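Local coordinates for protein dnab-like replicative helicase (Bacillus phage SPP1, PDB 3BH0) that probably unwinds DNA 5' to 3' during phage replication as a DnaB-family helicase, this piece being its ATPase domain, which probably hydrolyses ATP to drive the motion, at residues D59-G64 with V281-H286; L86-N91 with I259-Y264; N100-E105 with N165-K170. All blocks are in the same frame, centred on the assembly; numbering follows the deposited sequence.

How the contacts relate
All three contacts join a helix to the one mixed sheet of this ATPase domain, but at different depths. Contact 2 is buried about 4 Å from the chain centre and rests on a single polar pair, Gln88 and Glu261. Contact 1, about 12 Å from that centre, is only partly buried and is made of a sulfur-methyl touch and a histidine edge. Contact 3, buried but about 14 Å out and on the opposite side of the centre from contact 1, is an imidazole face against an isoleucine. Contacts 1 and 2 use neighbouring strands, 278-286 and 259-265; contacts 2 and 3 meet through Leu86 and Leu101, whose CD2 atoms lie 3.7 Å apart.

Contact 1: residues D59-G64 with V281-H286; sequences DRMTYG and VIIAKH
Met61 and His286 bring together the end of helix 56-62 and strand 278-286, which belongs to the antiparallel part of the mixed sheet in this RecA-like P-loop ATPase fold. His286 can be followed outward. Its CB points toward the helix, and with CG anti to the backbone N (chi1 -164°) the ring reaches across the gap. ND1 is taken by the carbonyl of Pro290, a hydrogen bond that should limit rotation of the imidazole. CE1 makes the closest approach, 3.3 Å from Met61 O, and lies 3.6 Å from Thr62 CA; both atoms sit at the ring edge, near its plane. The side chains of Thr62 and His286 cross at about a right angle, and CG2 of Thr62 stands well off the ring plane near the CE1 end, 3.6 Å from His286 CE1. NE2 of His286 is a little farther, 4.0 Å from Thr62 CG2.

Beside this edge contact is an apolar one. Met61 and Ile283 extend toward each other tip to tip, SD of Met61 lying 3.9 Å from CD1 of Ile283, and Met61 also packs on Val294 of the next strand. At the helix end Tyr63 leaves helical geometry with a positive phi of 70°. There Thr62 forms an ST turn, its OG1 accepting the N-H of Gly64 at 3.1 Å with an N-H...O angle of 146°.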
loop_
_atom_site.group_PDB
_atom_site.type_symbol
_atom_site.label_atom_id
_atom_site.label_comp_id
_atom_site.label_asym_id
_atom_site.label_seq_id
_atom_site.Cartn_x
_atom_site.Cartn_y
_atom_site.Cartn_z
ATOM N N ASP A 59 -11.157 -5.658 -2.908
ATOM C CA ASP A 59 -10.824 -7.053 -3.169
ATOM C C ASP A 59 -11.848 -7.708 -4.101
ATOM O O ASP A 59 -11.501 -8.583 -4.879
ATOM C CB ASP A 59 -10.680 -7.832 -1.851
ATOM C CG ASP A 59 -9.572 -7.284 -0.960
ATOM O OD1 ASP A 59 -8.717 -6.535 -1.468
ATOM O OD2 ASP A 59 -9.556 -7.588 0.252
ATOM N N ARG A 60 -13.101 -7.262 -4.034
ATOM C CA ARG A 60 -14.122 -7.693 -4.988
ATOM C C ARG A 60 -13.712 -7.337 -6.418
ATOM O O ARG A 60 -13.840 -8.170 -7.326
ATOM C CB ARG A 60 -15.490 -7.082 -4.665
ATOM C CG ARG A 60 -16.685 -7.941 -5.108
ATOM C CD ARG A 60 -18.046 -7.317 -4.718
ATOM N NE ARG A 60 -18.542 -6.366 -5.728
ATOM C CZ ARG A 60 -19.757 -5.798 -5.732
ATOM N NH1 ARG A 60 -20.648 -6.068 -4.777
ATOM N NH2 ARG A 60 -20.094 -4.950 -6.704
ATOM N N MET A 61 -13.206 -6.119 -6.618
ATOM C CA MET A 61 -12.789 -5.670 -7.953
ATOM C C MET A 61 -11.528 -6.373 -8.458
ATOM O O MET A 61 -11.449 -6.735 -9.640
ATOM C CB MET A 61 -12.573 -4.154 -7.978
ATOM C CG MET A 61 -13.810 -3.305 -7.659
ATOM S SD MET A 61 -13.406 -1.540 -7.532
ATOM C CE MET A 61 -13.325 -1.084 -9.263
ATOM N N THR A 62 -10.551 -6.560 -7.563
ATOM C CA THR A 62 -9.239 -7.093 -7.926
ATOM C C THR A 62 -9.130 -8.613 -7.782
ATOM O O THR A 62 -8.380 -9.252 -8.521
ATOM C CB THR A 62 -8.106 -6.454 -7.088
ATOM O OG1 THR A 62 -8.265 -6.805 -5.703
ATOM C CG2 THR A 62 -8.070 -4.926 -7.258
ATOM N N TYR A 63 -9.891 -9.172 -6.832
ATOM C CA TYR A 63 -9.794 -10.578 -6.395
ATOM C C TYR A 63 -8.501 -10.855 -5.632
ATOM O O TYR A 63 -8.056 -11.997 -5.524
ATOM C CB TYR A 63 -10.093 -11.599 -7.527
ATOM C CG TYR A 63 -11.596 -11.740 -7.770
ATOM C CD1 TYR A 63 -12.212 -11.118 -8.859
ATOM C CD2 TYR A 63 -12.409 -12.436 -6.863
ATOM C CE1 TYR A 63 -13.586 -11.216 -9.067
ATOM C CE2 TYR A 63 -13.787 -12.541 -7.063
ATOM C CZ TYR A 63 -14.365 -11.934 -8.168
ATOM O OH TYR A 63 -15.729 -12.021 -8.364
ATOM N N GLY A 64 -7.938 -9.780 -5.069
ATOM C CA GLY A 64 -6.669 -9.821 -4.345
ATOM C C GLY A 64 -5.506 -9.398 -5.221
ATOM O O GLY A 64 -5.610 -9.390 -6.458
ATOM N N VAL A 281 -11.422 5.443 -2.376
ATOM C CA VAL A 281 -10.348 4.804 -3.093
ATOM C C VAL A 281 -10.745 4.758 -4.560
ATOM O O VAL A 281 -11.617 3.984 -4.961
ATOM C CB VAL A 281 -10.073 3.398 -2.540
ATOM C CG1 VAL A 281 -8.928 2.749 -3.277
ATOM C CG2 VAL A 281 -9.761 3.465 -1.055
ATOM N N ILE A 282 -10.120 5.613 -5.359
ATOM C CA ILE A 282 -10.398 5.644 -6.785
ATOM C C ILE A 282 -9.387 4.775 -7.525
ATOM O O ILE A 282 -8.214 5.130 -7.602
ATOM C CB ILE A 282 -10.345 7.087 -7.357
ATOM C CG1 ILE A 282 -11.100 8.052 -6.446
ATOM C CG2 ILE A 282 -10.853 7.117 -8.797
ATOM C CD1 ILE A 282 -10.864 9.538 -6.768
ATOM N N ILE A 283 -9.852 3.635 -8.039
ATOM C CA ILE A 283 -9.079 2.745 -8.911
ATOM C C ILE A 283 -9.032 3.377 -10.309
ATOM O O ILE A 283 -9.985 3.278 -11.072
ATOM C CB ILE A 283 -9.699 1.311 -8.965
ATOM C CG1 ILE A 283 -9.584 0.598 -7.613
ATOM C CG2 ILE A 283 -8.994 0.446 -9.988
ATOM C CD1 ILE A 283 -10.639 0.985 -6.562
ATOM N N ALA A 284 -7.934 4.059 -10.624
ATOM C CA ALA A 284 -7.833 4.821 -11.876
ATOM C C ALA A 284 -7.266 3.963 -13.008
ATOM O O ALA A 284 -7.432 4.279 -14.184
ATOM C CB ALA A 284 -6.999 6.051 -11.673
ATOM N N LYS A 285 -6.595 2.877 -12.634
ATOM C CA LYS A 285 -6.075 1.921 -13.583
ATOM C C LYS A 285 -6.184 0.527 -13.006
ATOM O O LYS A 285 -5.877 0.286 -11.825
ATOM C CB LYS A 285 -4.623 2.214 -13.961
ATOM C CG LYS A 285 -4.170 1.365 -15.124
ATOM C CD LYS A 285 -2.681 1.435 -15.366
ATOM C CE LYS A 285 -2.301 0.494 -16.531
ATOM N NZ LYS A 285 -0.852 0.278 -16.562
ATOM N N HIS A 286 -6.648 -0.385 -13.852
ATOM C CA HIS A 286 -6.772 -1.775 -13.488
ATOM C C HIS A 286 -6.565 -2.643 -14.734
ATOM O O HIS A 286 -7.436 -2.713 -15.618
ATOM C CB HIS A 286 -8.130 -2.044 -12.832
ATOM C CG HIS A 286 -8.182 -3.346 -12.104
ATOM N ND1 HIS A 286 -9.225 -3.697 -11.277
ATOM C CD2 HIS A 286 -7.309 -4.379 -12.068
ATOM C CE1 HIS A 286 -8.997 -4.895 -10.771
ATOM N NE2 HIS A 286 -7.843 -5.331 -11.239
#

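Contact 2: residues L86-N91 with I259-Y264; sequences LKQAKN and IIEFLY
Gln88 and Glu261 span the space between helix 81-93 and strand 259-265 by polar ends alone. Helix 81-93 begins within a sequence that fits a Walker A P-loop, in keeping with the P-loop ATPase fold of this DnaB-type domain. The two backbones are well separated, the nearest CA atoms, those of Gln88 and Glu261, being 12.6 Å apart, and the surface buried between the segments is a modest 47 Å².

In the polar pair both side chains run extended beyond CG and approach from opposite directions, the amide and carboxylate planes turned 43° from each other. As modelled, OE1 of Gln88 lies 3.2 Å from OE2 of Glu261, but the amide is probably flipped, and with its ends exchanged the pair may be a hydrogen bond. The Gln88 chain leaves the helix with CG anti to the carbonyl carbon (chi1 -69°), and its extended course from there carries the amide across to the strand. The other carboxylate oxygen, OE1 of Glu261, is hydrogen-bonded to the hydroxyl of Tyr65, a direct bond that probably limits rotation of the carboxylate.

As for packing outside the two segments, Glu261 lies against Ile73 and Val281, and Gln88 against Phe55 and Ser53.

Backbone hydrogen bonds hold each element in shape. Within the helix, Asn91 N bonds to Lys87 O at 3.0 Å, while in the sheet Glu261 pairs with Leu72 and Ala74 of parallel strand 70-74, and Ile260 with Ala284 of antiparallel strand 278-286. Strand 259-265 therefore lies where the sheet changes from parallel to antiparallel, with helix 81-93 packed over one face.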
loop_
_atom_site.group_PDB
_atom_site.type_symbol
_atom_site.label_atom_id
_atom_site.label_comp_id
_atom_site.label_asym_id
_atom_site.label_seq_id
_atom_site.Cartn_x
_atom_site.Cartn_y
_atom_site.Cartn_z
ATOM N N LEU A 86 -0.679 1.415 5.904
ATOM C CA LEU A 86 -0.420 0.616 7.113
ATOM C C LEU A 86 -1.606 -0.269 7.449
ATOM O O LEU A 86 -1.439 -1.396 7.904
ATOM C CB LEU A 86 0.002 1.474 8.317
ATOM C CG LEU A 86 1.393 2.131 8.222
ATOM C CD1 LEU A 86 1.541 3.220 9.235
ATOM C CD2 LEU A 86 2.557 1.150 8.338
ATOM N N LYS A 87 -2.805 0.230 7.184
ATOM C CA LYS A 87 -4.009 -0.543 7.436
ATOM C C LYS A 87 -3.900 -1.831 6.620
ATOM O O LYS A 87 -3.898 -2.924 7.178
ATOM C CB LYS A 87 -5.244 0.290 7.102
ATOM C CG LYS A 87 -6.570 -0.402 7.299
ATOM C CD LYS A 87 -6.801 -0.807 8.735
ATOM C CE LYS A 87 -8.047 -1.675 8.829
ATOM N NZ LYS A 87 -8.374 -1.930 10.256
ATOM N N GLN A 88 -3.748 -1.671 5.307
ATOM C CA GLN A 88 -3.451 -2.763 4.381
ATOM C C GLN A 88 -2.335 -3.682 4.850
ATOM O O GLN A 88 -2.508 -4.899 4.860
ATOM C CB GLN A 88 -3.116 -2.230 2.986
ATOM C CG GLN A 88 -4.295 -1.619 2.275
ATOM C CD GLN A 88 -4.196 -1.687 0.765
ATOM O OE1 GLN A 88 -4.601 -0.755 0.069
ATOM N NE2 GLN A 88 -3.665 -2.784 0.245
ATOM N N ALA A 89 -1.200 -3.112 5.242
ATOM C CA ALA A 89 -0.069 -3.921 5.688
ATOM C C ALA A 89 -0.483 -4.914 6.769
ATOM O O ALA A 89 -0.096 -6.080 6.735
ATOM C CB ALA A 89 1.070 -3.042 6.178
ATOM N N LYS A 90 -1.289 -4.454 7.720
ATOM C CA LYS A 90 -1.665 -5.284 8.849
ATOM C C LYS A 90 -2.706 -6.311 8.442
ATOM O O LYS A 90 -2.668 -7.442 8.921
ATOM C CB LYS A 90 -2.153 -4.419 10.011
ATOM C CG LYS A 90 -1.974 -5.067 11.398
ATOM C CD LYS A 90 -3.300 -5.563 11.925
ATOM C CE LYS A 90 -3.141 -6.345 13.220
ATOM N NZ LYS A 90 -4.521 -6.600 13.778
ATOM N N ASN A 91 -3.617 -5.910 7.555
ATOM C CA ASN A 91 -4.631 -6.788 6.979
ATOM C C ASN A 91 -4.055 -7.964 6.198
ATOM O O ASN A 91 -4.569 -9.082 6.268
ATOM C CB ASN A 91 -5.534 -5.987 6.050
ATOM C CG ASN A 91 -6.592 -5.222 6.788
ATOM O OD1 ASN A 91 -6.786 -5.404 7.990
ATOM N ND2 ASN A 91 -7.303 -4.364 6.068
ATOM N N ILE A 259 -2.163 -1.730 -11.010
ATOM C CA ILE A 259 -3.205 -1.102 -10.221
ATOM C C ILE A 259 -2.745 0.264 -9.704
ATOM O O ILE A 259 -1.644 0.411 -9.174
ATOM C CB ILE A 259 -3.674 -2.014 -9.070
ATOM C CG1 ILE A 259 -4.105 -3.377 -9.631
ATOM C CG2 ILE A 259 -4.831 -1.349 -8.309
ATOM C CD1 ILE A 259 -4.404 -4.468 -8.604
ATOM N N ILE A 260 -3.594 1.258 -9.887
ATOM C CA ILE A 260 -3.361 2.575 -9.338
ATOM C C ILE A 260 -4.573 2.983 -8.526
ATOM O O ILE A 260 -5.664 3.201 -9.056
ATOM C CB ILE A 260 -3.068 3.618 -10.435
ATOM C CG1 ILE A 260 -1.822 3.208 -11.233
ATOM C CG2 ILE A 260 -2.942 5.035 -9.818
ATOM C CD1 ILE A 260 -1.508 4.099 -12.453
ATOM N N GLU A 261 -4.382 3.071 -7.222
ATOM C CA GLU A 261 -5.441 3.553 -6.371
ATOM C C GLU A 261 -5.143 4.954 -5.838
ATOM O O GLU A 261 -4.153 5.173 -5.156
ATOM C CB GLU A 261 -5.787 2.536 -5.278
ATOM C CG GLU A 261 -4.639 1.712 -4.790
ATOM C CD GLU A 261 -5.066 0.420 -4.120
ATOM O OE1 GLU A 261 -5.379 -0.530 -4.842
ATOM O OE2 GLU A 261 -5.044 0.330 -2.877
ATOM N N PHE A 262 -5.986 5.906 -6.231
ATOM C CA PHE A 262 -5.961 7.255 -5.694
ATOM C C PHE A 262 -6.829 7.325 -4.443
ATOM O O PHE A 262 -7.835 6.622 -4.335
ATOM C CB PHE A 262 -6.502 8.258 -6.713
ATOM C CG PHE A 262 -5.642 8.436 -7.938
ATOM C CD1 PHE A 262 -4.269 8.568 -7.839
ATOM C CD2 PHE A 262 -6.229 8.532 -9.191
ATOM C CE1 PHE A 262 -3.482 8.760 -8.985
ATOM C CE2 PHE A 262 -5.460 8.738 -10.343
ATOM C CZ PHE A 262 -4.085 8.847 -10.237
ATOM N N LEU A 263 -6.417 8.164 -3.502
ATOM C CA LEU A 263 -7.219 8.489 -2.332
ATOM C C LEU A 263 -7.671 9.939 -2.410
ATOM O O LEU A 263 -6.909 10.829 -2.777
ATOM C CB LEU A 263 -6.436 8.251 -1.041
ATOM C CG LEU A 263 -6.340 6.868 -0.374
ATOM C CD1 LEU A 263 -6.704 5.677 -1.254
ATOM C CD2 LEU A 263 -4.945 6.692 0.138
ATOM N N TYR A 264 -8.928 10.166 -2.069
ATOM C CA TYR A 264 -9.495 11.493 -2.026
ATOM C C TYR A 264 -10.397 11.554 -0.821
ATOM O O TYR A 264 -11.246 10.686 -0.629
ATOM C CB TYR A 264 -10.280 11.748 -3.304
ATOM C CG TYR A 264 -11.011 13.061 -3.356
ATOM C CD1 TYR A 264 -10.333 14.243 -3.635
ATOM C CD2 TYR A 264 -12.384 13.118 -3.155
ATOM C CE1 TYR A 264 -11.007 15.450 -3.700
ATOM C CE2 TYR A 264 -13.068 14.314 -3.212
ATOM C CZ TYR A 264 -12.380 15.477 -3.484
ATOM O OH TYR A 264 -13.055 16.671 -3.548
#

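Contact 3: residues N100-E105 with N165-K170; sequences NLHSLE and NYIWSK
The ring of His102 lies over Ile167, joining strand 98-103 to helix 164-176 on one face of the mixed sheet of the RecA-like fold. The two side chains slide past each other in opposite directions, and the contact is a CH-pi interaction: CG2 of Ile167 stands 3.9 Å from the centroid of the His102 ring and 17° off its normal. It lies 3.7 Å above the plane, displaced toward the CE1-NE2 rim. The other branch runs along the ring, with CG1 of Ile167 3.6 Å from His102 CD2. In Ile167, CG2 is anti to the backbone N and CG1 anti to the carbonyl carbon (chi1 -64°), which lets both branches meet the imidazole.

The ring also stacks with Phe157 of strand 154-157. The axes of 100-103 and 165-170 run roughly antiparallel, at 155°, and approach to 10.8 Å; His102 and Ile167 fill that separation, with Val185 of the adjoining strand packed against both. Lys170 supplies its aliphatic base, CB meeting the His102 ring at its edge, 4.0 Å from NE2, before the chain bends at chi2 and leads the amine away.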
loop_
_atom_site.group_PDB
_atom_site.type_symbol
_atom_site.label_atom_id
_atom_site.label_comp_id
_atom_site.label_asym_id
_atom_site.label_seq_id
_atom_site.Cartn_x
_atom_site.Cartn_y
_atom_site.Cartn_z
ATOM N N ASN A 100 6.924 -6.523 3.837
ATOM C CA ASN A 100 8.161 -5.782 3.972
ATOM C C ASN A 100 7.860 -4.310 3.722
ATOM O O ASN A 100 7.573 -3.903 2.597
ATOM C CB ASN A 100 9.189 -6.252 2.944
ATOM C CG ASN A 100 10.004 -7.459 3.401
ATOM O OD1 ASN A 100 9.758 -8.038 4.457
ATOM N ND2 ASN A 100 10.994 -7.832 2.590
ATOM N N LEU A 101 7.915 -3.514 4.778
ATOM C CA LEU A 101 7.658 -2.089 4.659
ATOM C C LEU A 101 8.966 -1.330 4.581
ATOM O O LEU A 101 9.764 -1.350 5.521
ATOM C CB LEU A 101 6.800 -1.585 5.815
ATOM C CG LEU A 101 6.776 -0.069 6.030
ATOM C CD1 LEU A 101 6.190 0.728 4.835
ATOM C CD2 LEU A 101 6.050 0.260 7.342
ATOM N N HIS A 102 9.181 -0.677 3.447
ATOM C CA HIS A 102 10.356 0.136 3.253
ATOM C C HIS A 102 9.965 1.588 3.490
ATOM O O HIS A 102 9.333 2.234 2.647
ATOM C CB HIS A 102 10.966 -0.114 1.878
ATOM C CG HIS A 102 11.577 -1.473 1.744
ATOM N ND1 HIS A 102 10.825 -2.613 1.537
ATOM C CD2 HIS A 102 12.865 -1.884 1.821
ATOM C CE1 HIS A 102 11.625 -3.664 1.493
ATOM N NE2 HIS A 102 12.867 -3.247 1.658
ATOM N N SER A 103 10.304 2.072 4.685
ATOM C CA SER A 103 9.857 3.379 5.122
ATOM C C SER A 103 11.002 4.382 5.152
ATOM O O SER A 103 11.851 4.377 6.032
ATOM C CB SER A 103 9.109 3.280 6.450
ATOM O OG SER A 103 9.933 3.565 7.540
ATOM N N LEU A 104 10.998 5.233 4.139
ATOM C CA LEU A 104 12.089 6.123 3.848
ATOM C C LEU A 104 11.840 7.473 4.512
ATOM O O LEU A 104 12.759 8.260 4.745
ATOM C CB LEU A 104 12.199 6.256 2.334
ATOM C CG LEU A 104 12.723 4.976 1.679
ATOM C CD1 LEU A 104 11.728 4.461 0.660
ATOM C CD2 LEU A 104 14.035 5.299 1.001
ATOM N N GLU A 105 10.573 7.697 4.829
ATOM C CA GLU A 105 10.102 8.907 5.460
ATOM C C GLU A 105 10.261 8.811 6.992
ATOM O O GLU A 105 10.733 9.747 7.626
ATOM C CB GLU A 105 8.633 9.114 5.057
ATOM C CG GLU A 105 8.037 10.432 5.473
ATOM C CD GLU A 105 8.095 11.508 4.383
ATOM O OE1 GLU A 105 9.175 12.148 4.201
ATOM O OE2 GLU A 105 7.036 11.730 3.732
ATOM N N ASN A 165 17.625 -1.467 -6.140
ATOM C CA ASN A 165 18.638 -2.493 -5.999
ATOM C C ASN A 165 18.732 -2.958 -4.555
ATOM O O ASN A 165 18.670 -4.158 -4.264
ATOM C CB ASN A 165 19.981 -1.940 -6.471
ATOM C CG ASN A 165 20.869 -3.008 -7.037
ATOM O OD1 ASN A 165 21.489 -3.783 -6.287
ATOM N ND2 ASN A 165 20.941 -3.072 -8.368
ATOM N N TYR A 166 18.835 -1.985 -3.652
ATOM C CA TYR A 166 18.839 -2.241 -2.219
ATOM C C TYR A 166 17.611 -3.041 -1.801
ATOM O O TYR A 166 17.712 -3.971 -1.012
ATOM C CB TYR A 166 18.933 -0.917 -1.450
ATOM C CG TYR A 166 18.825 -1.065 0.045
ATOM C CD1 TYR A 166 19.965 -1.132 0.842
ATOM C CD2 TYR A 166 17.572 -1.147 0.670
ATOM C CE1 TYR A 166 19.853 -1.280 2.239
ATOM C CE2 TYR A 166 17.454 -1.298 2.039
ATOM C CZ TYR A 166 18.590 -1.357 2.817
ATOM O OH TYR A 166 18.461 -1.507 4.176
ATOM N N ILE A 167 16.450 -2.680 -2.337
ATOM C CA ILE A 167 15.185 -3.322 -1.946
ATOM C C ILE A 167 15.066 -4.723 -2.531
ATOM O O ILE A 167 14.514 -5.628 -1.890
ATOM C CB ILE A 167 13.953 -2.445 -2.324
ATOM C CG1 ILE A 167 13.996 -1.125 -1.533
ATOM C CG2 ILE A 167 12.645 -3.215 -2.137
ATOM C CD1 ILE A 167 12.891 -0.152 -1.847
ATOM N N TRP A 168 15.570 -4.874 -3.757
ATOM C CA TRP A 168 15.730 -6.169 -4.425
ATOM C C TRP A 168 16.421 -7.158 -3.510
ATOM O O TRP A 168 15.923 -8.252 -3.257
ATOM C CB TRP A 168 16.587 -6.002 -5.694
ATOM C CG TRP A 168 16.431 -7.129 -6.664
ATOM C CD1 TRP A 168 16.774 -8.437 -6.467
ATOM C CD2 TRP A 168 15.877 -7.053 -7.985
ATOM N NE1 TRP A 168 16.468 -9.181 -7.578
ATOM C CE2 TRP A 168 15.910 -8.359 -8.526
ATOM C CE3 TRP A 168 15.363 -6.006 -8.767
ATOM C CZ2 TRP A 168 15.445 -8.653 -9.828
ATOM C CZ3 TRP A 168 14.908 -6.293 -10.063
ATOM C CH2 TRP A 168 14.952 -7.615 -10.580
ATOM N N SER A 169 17.588 -6.754 -3.026
ATOM C CA SER A 169 18.377 -7.550 -2.096
ATOM C C SER A 169 17.579 -8.048 -0.876
ATOM O O SER A 169 17.629 -9.233 -0.535
ATOM C CB SER A 169 19.597 -6.745 -1.663
ATOM O OG SER A 169 20.433 -7.523 -0.834
ATOM N N LYS A 170 16.814 -7.146 -0.256
ATOM C CA LYS A 170 16.042 -7.458 0.950
ATOM C C LYS A 170 14.844 -8.353 0.690
ATOM O O LYS A 170 14.500 -9.198 1.506
ATOM C CB LYS A 170 15.603 -6.171 1.649
ATOM C CG LYS A 170 16.751 -5.212 1.933
ATOM C CD LYS A 170 17.665 -5.711 3.067
ATOM C CE LYS A 170 18.900 -4.852 3.150
ATOM N NZ LYS A 170 19.647 -5.049 4.425
#